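Local coordinates for uncharacterized protein (PDB 2B4W), which is of unknown function but, as a DUF1861 protein of the beta-fructosidase clan, may act on carbohydrates, at residues E76-K88 with E92-R101. Sequence-based numbering, arbitrary orientation.
Sequences ELSWELEDPYIAK and EMIFGGTRVR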
loop_
_atom_site.group_PDB
_atom_site.type_symbol
_atom_site.label_atom_id
_atom_site.label_comp_id
_atom_site.label_asym_id
_atom_site.label_seq_id
_atom_site.Cartn_x
_atom_site.Cartn_y
_atom_site.Cartn_z
ATOM N N GLU A 76 -1.574 -0.634 -23.502
ATOM C CA GLU A 76 -0.926 0.595 -23.895
ATOM C C GLU A 76 -0.895 1.737 -22.884
ATOM O O GLU A 76 -0.808 2.902 -23.285
ATOM C CB GLU A 76 -1.639 1.154 -25.145
ATOM C CG GLU A 76 -1.346 0.314 -26.386
ATOM C CD GLU A 76 -2.160 0.767 -27.581
ATOM O OE1 GLU A 76 -2.236 1.991 -27.828
ATOM O OE2 GLU A 76 -2.722 -0.126 -28.250
ATOM N N LEU A 77 -0.956 1.428 -21.616
ATOM C CA LEU A 77 -0.781 2.287 -20.469
ATOM C C LEU A 77 0.358 1.701 -19.621
ATOM O O LEU A 77 0.328 0.505 -19.330
ATOM C CB LEU A 77 -2.000 2.376 -19.579
ATOM C CG LEU A 77 -3.287 2.994 -20.102
ATOM C CD1 LEU A 77 -4.373 2.885 -19.037
ATOM C CD2 LEU A 77 -3.064 4.440 -20.487
ATOM N N SER A 78 1.311 2.538 -19.240
ATOM C CA SER A 78 2.326 2.076 -18.308
ATOM C C SER A 78 3.050 3.262 -17.693
ATOM O O SER A 78 2.963 4.381 -18.191
ATOM C CB SER A 78 3.321 1.149 -19.013
ATOM O OG SER A 78 4.228 1.920 -19.774
ATOM N N TRP A 79 3.749 3.009 -16.599
ATOM C CA TRP A 79 4.508 4.013 -15.867
ATOM C C TRP A 79 5.841 3.386 -15.466
ATOM O O TRP A 79 5.882 2.201 -15.138
ATOM C CB TRP A 79 3.732 4.541 -14.654
ATOM C CG TRP A 79 2.403 5.133 -15.029
ATOM C CD1 TRP A 79 2.153 6.471 -15.191
ATOM C CD2 TRP A 79 1.155 4.469 -15.291
ATOM N NE1 TRP A 79 0.843 6.667 -15.537
ATOM C CE2 TRP A 79 0.200 5.459 -15.603
ATOM C CE3 TRP A 79 0.741 3.135 -15.293
ATOM C CZ2 TRP A 79 -1.119 5.135 -15.905
ATOM C CZ3 TRP A 79 -0.563 2.794 -15.588
ATOM C CH2 TRP A 79 -1.482 3.812 -15.894
ATOM N N GLU A 80 6.919 4.169 -15.516
ATOM C CA GLU A 80 8.248 3.699 -15.162
ATOM C C GLU A 80 8.468 3.844 -13.663
ATOM O O GLU A 80 9.197 4.732 -13.232
ATOM C CB GLU A 80 9.382 4.468 -15.855
ATOM C CG GLU A 80 9.188 4.534 -17.350
ATOM C CD GLU A 80 9.252 3.172 -18.008
ATOM O OE1 GLU A 80 10.172 2.403 -17.668
ATOM O OE2 GLU A 80 8.374 2.878 -18.850
ATOM N N LEU A 81 7.805 2.977 -12.912
ATOM C CA LEU A 81 7.882 2.991 -11.471
ATOM C C LEU A 81 7.764 1.578 -10.910
ATOM O O LEU A 81 7.359 0.685 -11.641
ATOM C CB LEU A 81 6.754 3.864 -10.876
ATOM C CG LEU A 81 6.530 5.264 -11.417
ATOM C CD1 LEU A 81 5.092 5.728 -11.221
ATOM C CD2 LEU A 81 7.496 6.257 -10.774
ATOM N N GLU A 82 8.082 1.451 -9.629
ATOM C CA GLU A 82 7.851 0.343 -8.739
ATOM C C GLU A 82 6.757 0.658 -7.709
ATOM O O GLU A 82 6.475 1.826 -7.450
ATOM C CB GLU A 82 9.123 -0.035 -7.952
ATOM C CG GLU A 82 10.380 -0.078 -8.806
ATOM C CD GLU A 82 11.613 -0.495 -8.031
ATOM O OE1 GLU A 82 11.673 -0.269 -6.800
ATOM O OE2 GLU A 82 12.519 -1.056 -8.679
ATOM N N ASP A 83 6.188 -0.376 -7.105
ATOM C CA ASP A 83 5.283 -0.282 -5.964
ATOM C C ASP A 83 4.253 0.837 -6.078
ATOM O O ASP A 83 4.357 1.827 -5.344
ATOM C CB ASP A 83 6.069 -0.038 -4.684
ATOM C CG ASP A 83 7.123 -1.107 -4.464
ATOM O OD1 ASP A 83 7.012 -2.140 -5.152
ATOM O OD2 ASP A 83 8.020 -0.885 -3.630
ATOM N N PRO A 84 3.294 0.681 -6.976
ATOM C CA PRO A 84 2.302 1.754 -7.160
ATOM C C PRO A 84 1.351 1.861 -5.962
ATOM O O PRO A 84 1.200 0.935 -5.170
ATOM C CB PRO A 84 1.567 1.331 -8.414
ATOM C CG PRO A 84 1.780 -0.134 -8.528
ATOM C CD PRO A 84 3.052 -0.492 -7.836
ATOM N N TYR A 85 0.721 3.015 -5.789
ATOM C CA TYR A 85 -0.127 3.328 -4.643
ATOM C C TYR A 85 -1.063 4.495 -4.954
ATOM O O TYR A 85 -0.734 5.401 -5.711
ATOM C CB TYR A 85 0.628 3.653 -3.366
ATOM C CG TYR A 85 1.634 4.764 -3.369
ATOM C CD1 TYR A 85 2.924 4.483 -3.823
ATOM C CD2 TYR A 85 1.344 6.053 -2.941
ATOM C CE1 TYR A 85 3.882 5.482 -3.837
ATOM C CE2 TYR A 85 2.304 7.048 -2.960
ATOM C CZ TYR A 85 3.574 6.751 -3.410
ATOM O OH TYR A 85 4.568 7.699 -3.453
ATOM N N ILE A 86 -2.246 4.441 -4.337
ATOM C CA ILE A 86 -3.268 5.413 -4.693
ATOM C C ILE A 86 -3.938 6.001 -3.452
ATOM O O ILE A 86 -3.906 5.459 -2.356
ATOM C CB ILE A 86 -4.405 4.850 -5.575
ATOM C CG1 ILE A 86 -5.109 3.629 -4.959
ATOM C CG2 ILE A 86 -3.956 4.555 -6.990
ATOM C CD1 ILE A 86 -6.335 3.213 -5.768
ATOM N N ALA A 87 -4.562 7.146 -3.712
ATOM C CA ALA A 87 -5.380 7.821 -2.714
ATOM C C ALA A 87 -6.401 8.680 -3.444
ATOM O O ALA A 87 -6.182 9.023 -4.604
ATOM C CB ALA A 87 -4.558 8.628 -1.741
ATOM N N LYS A 88 -7.499 8.971 -2.751
ATOM C CA LYS A 88 -8.488 9.922 -3.249
ATOM C C LYS A 88 -8.437 11.188 -2.399
ATOM O O LYS A 88 -8.620 11.164 -1.188
ATOM C CB LYS A 88 -9.886 9.325 -3.274
ATOM C CG LYS A 88 -11.023 10.168 -3.801
ATOM C CD LYS A 88 -12.386 9.493 -3.552
ATOM C CE LYS A 88 -13.044 10.067 -2.321
ATOM N NZ LYS A 88 -14.281 9.326 -1.912
ATOM N N GLU A 92 -10.531 13.184 -6.735
ATOM C CA GLU A 92 -9.599 12.743 -7.761
ATOM C C GLU A 92 -8.540 11.812 -7.162
ATOM O O GLU A 92 -8.346 11.731 -5.944
ATOM C CB GLU A 92 -8.934 13.929 -8.462
ATOM C CG GLU A 92 -7.822 14.595 -7.683
ATOM C CD GLU A 92 -7.008 15.604 -8.468
ATOM O OE1 GLU A 92 -7.082 15.622 -9.711
ATOM O OE2 GLU A 92 -6.270 16.398 -7.834
HETATM N N MSE A 93 -7.909 11.146 -8.109
HETATM C CA MSE A 93 -6.834 10.211 -7.838
HETATM C C MSE A 93 -5.509 10.991 -7.724
HETATM O O MSE A 93 -5.207 11.824 -8.575
HETATM C CB MSE A 93 -6.743 9.128 -8.915
HETATM C CG MSE A 93 -5.666 8.080 -8.635
HETATM SE SE MSE A 93 -5.441 6.733 -9.993
HETATM C CE MSE A 93 -6.717 5.576 -9.109
ATOM N N ILE A 94 -4.773 10.691 -6.683
ATOM C CA ILE A 94 -3.388 10.948 -6.377
ATOM C C ILE A 94 -2.700 9.575 -6.451
ATOM O O ILE A 94 -2.875 8.743 -5.563
ATOM C CB ILE A 94 -3.173 11.619 -5.042
ATOM C CG1 ILE A 94 -3.843 12.987 -4.887
ATOM C CG2 ILE A 94 -1.676 11.773 -4.737
ATOM C CD1 ILE A 94 -3.805 13.819 -6.146
ATOM N N PHE A 95 -1.986 9.392 -7.545
ATOM C CA PHE A 95 -1.278 8.163 -7.880
ATOM C C PHE A 95 0.228 8.380 -7.718
ATOM O O PHE A 95 0.738 9.432 -8.095
ATOM C CB PHE A 95 -1.594 7.719 -9.283
ATOM C CG PHE A 95 -0.671 6.679 -9.905
ATOM C CD1 PHE A 95 -0.879 5.325 -9.696
ATOM C CD2 PHE A 95 0.390 7.038 -10.720
ATOM C CE1 PHE A 95 -0.061 4.370 -10.294
ATOM C CE2 PHE A 95 1.207 6.102 -11.325
ATOM C CZ PHE A 95 0.973 4.753 -11.128
ATOM N N GLY A 96 0.890 7.380 -7.161
ATOM C CA GLY A 96 2.319 7.465 -6.957
ATOM C C GLY A 96 3.008 6.139 -7.131
ATOM O O GLY A 96 2.492 5.021 -7.191
ATOM N N GLY A 97 4.319 6.262 -7.212
ATOM C CA GLY A 97 5.164 5.100 -7.394
ATOM C C GLY A 97 6.609 5.532 -7.145
ATOM O O GLY A 97 6.826 6.744 -7.069
ATOM N N THR A 98 7.459 4.523 -7.028
ATOM C CA THR A 98 8.889 4.746 -6.860
ATOM C C THR A 98 9.571 4.889 -8.216
ATOM O O THR A 98 9.455 3.960 -9.025
ATOM C CB THR A 98 9.627 3.612 -6.128
ATOM O OG1 THR A 98 9.039 3.412 -4.845
ATOM C CG2 THR A 98 11.094 4.021 -5.932
ATOM N N ARG A 99 10.230 6.016 -8.383
ATOM C CA ARG A 99 11.021 6.311 -9.576
ATOM C C ARG A 99 12.510 6.084 -9.275
ATOM O O ARG A 99 13.080 6.600 -8.316
ATOM C CB ARG A 99 10.770 7.732 -10.077
ATOM C CG ARG A 99 11.511 8.082 -11.366
ATOM C CD ARG A 99 10.611 7.802 -12.557
ATOM N NE ARG A 99 10.951 8.583 -13.734
ATOM C CZ ARG A 99 10.124 8.854 -14.739
ATOM N NH1 ARG A 99 8.869 8.413 -14.743
ATOM N NH2 ARG A 99 10.563 9.580 -15.761
ATOM N N VAL A 100 13.158 5.269 -10.100
ATOM C CA VAL A 100 14.524 4.817 -9.896
ATOM C C VAL A 100 15.466 5.332 -10.988
ATOM O O VAL A 100 15.241 4.984 -12.147
ATOM C CB VAL A 100 14.574 3.272 -9.890
ATOM C CG1 VAL A 100 16.013 2.769 -9.866
ATOM C CG2 VAL A 100 13.759 2.739 -8.718
ATOM N N ARG A 101 16.465 6.108 -10.609
ATOM C CA ARG A 101 17.495 6.664 -11.475
ATOM C C ARG A 101 18.711 5.742 -11.557
ATOM O O ARG A 101 19.513 5.751 -10.616
ATOM C CB ARG A 101 17.951 8.033 -10.970
HETATM O O HOH W 1 11.758 3.951 -12.545
HETATM O O HOH W 2 10.105 0.761 -4.372
HETATM O O HOH W 3 -0.992 8.101 -3.713
#
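Phe95 turns the edge of its ring, at CE2 and CZ, onto one face of Trp79, and the two planes meet at 52° in an edge-to-face pair. Its CG stands anti to the backbone N (chi1 164°), which swings the ring back over the partner strand; there CE1 meets Pro84 CB at 3.9 Å, CE2 meets Leu81 CD1, and Ile86 CG2 lies at the ring edge. On the same face, the selenomethionine Met93 bends its chain at the selenium to lay CE 3.6 Å from Ile86 CG2. Tyr46 of strand 42-50, in the neighbouring sheet, touches Trp79, Pro84, Ile86, Met93 and Phe95.

The other face carries Tyr85, whose CG, between the backbone N and the carbonyl carbon, lays the ring flat over Gly96; Gly96 CA sits 4.0 Å from the ring centroid, a CH-pi contact made possible by the absence of a side chain. Arg136 adds a cation-pi contact to this tyrosine.

Paired backbone bonds join Ala87 to Ile94, Tyr85 to Gly96 and, beyond a beta bulge, Glu82 to Thr98. The straightest runs from Ile94 N to Ala87 O, at 175°. Past the bulge, a water 2.8 Å from Glu80 O accepts from Val100 N, while another lies at the bulge among Glu82 OE1, Asp83 OD2 and Thr98 OG1; Arg48 and Asn32 hold Asp83 OD1. Edge strand 84-89 and strand 92-100 thus form a hairpin of a four-stranded sheet consistent with one blade of this clan's five-bladed beta-propeller, tied by apolar and aromatic contacts to the adjoining sheet, with polar groups and waters gathered at and just beyond the bulge.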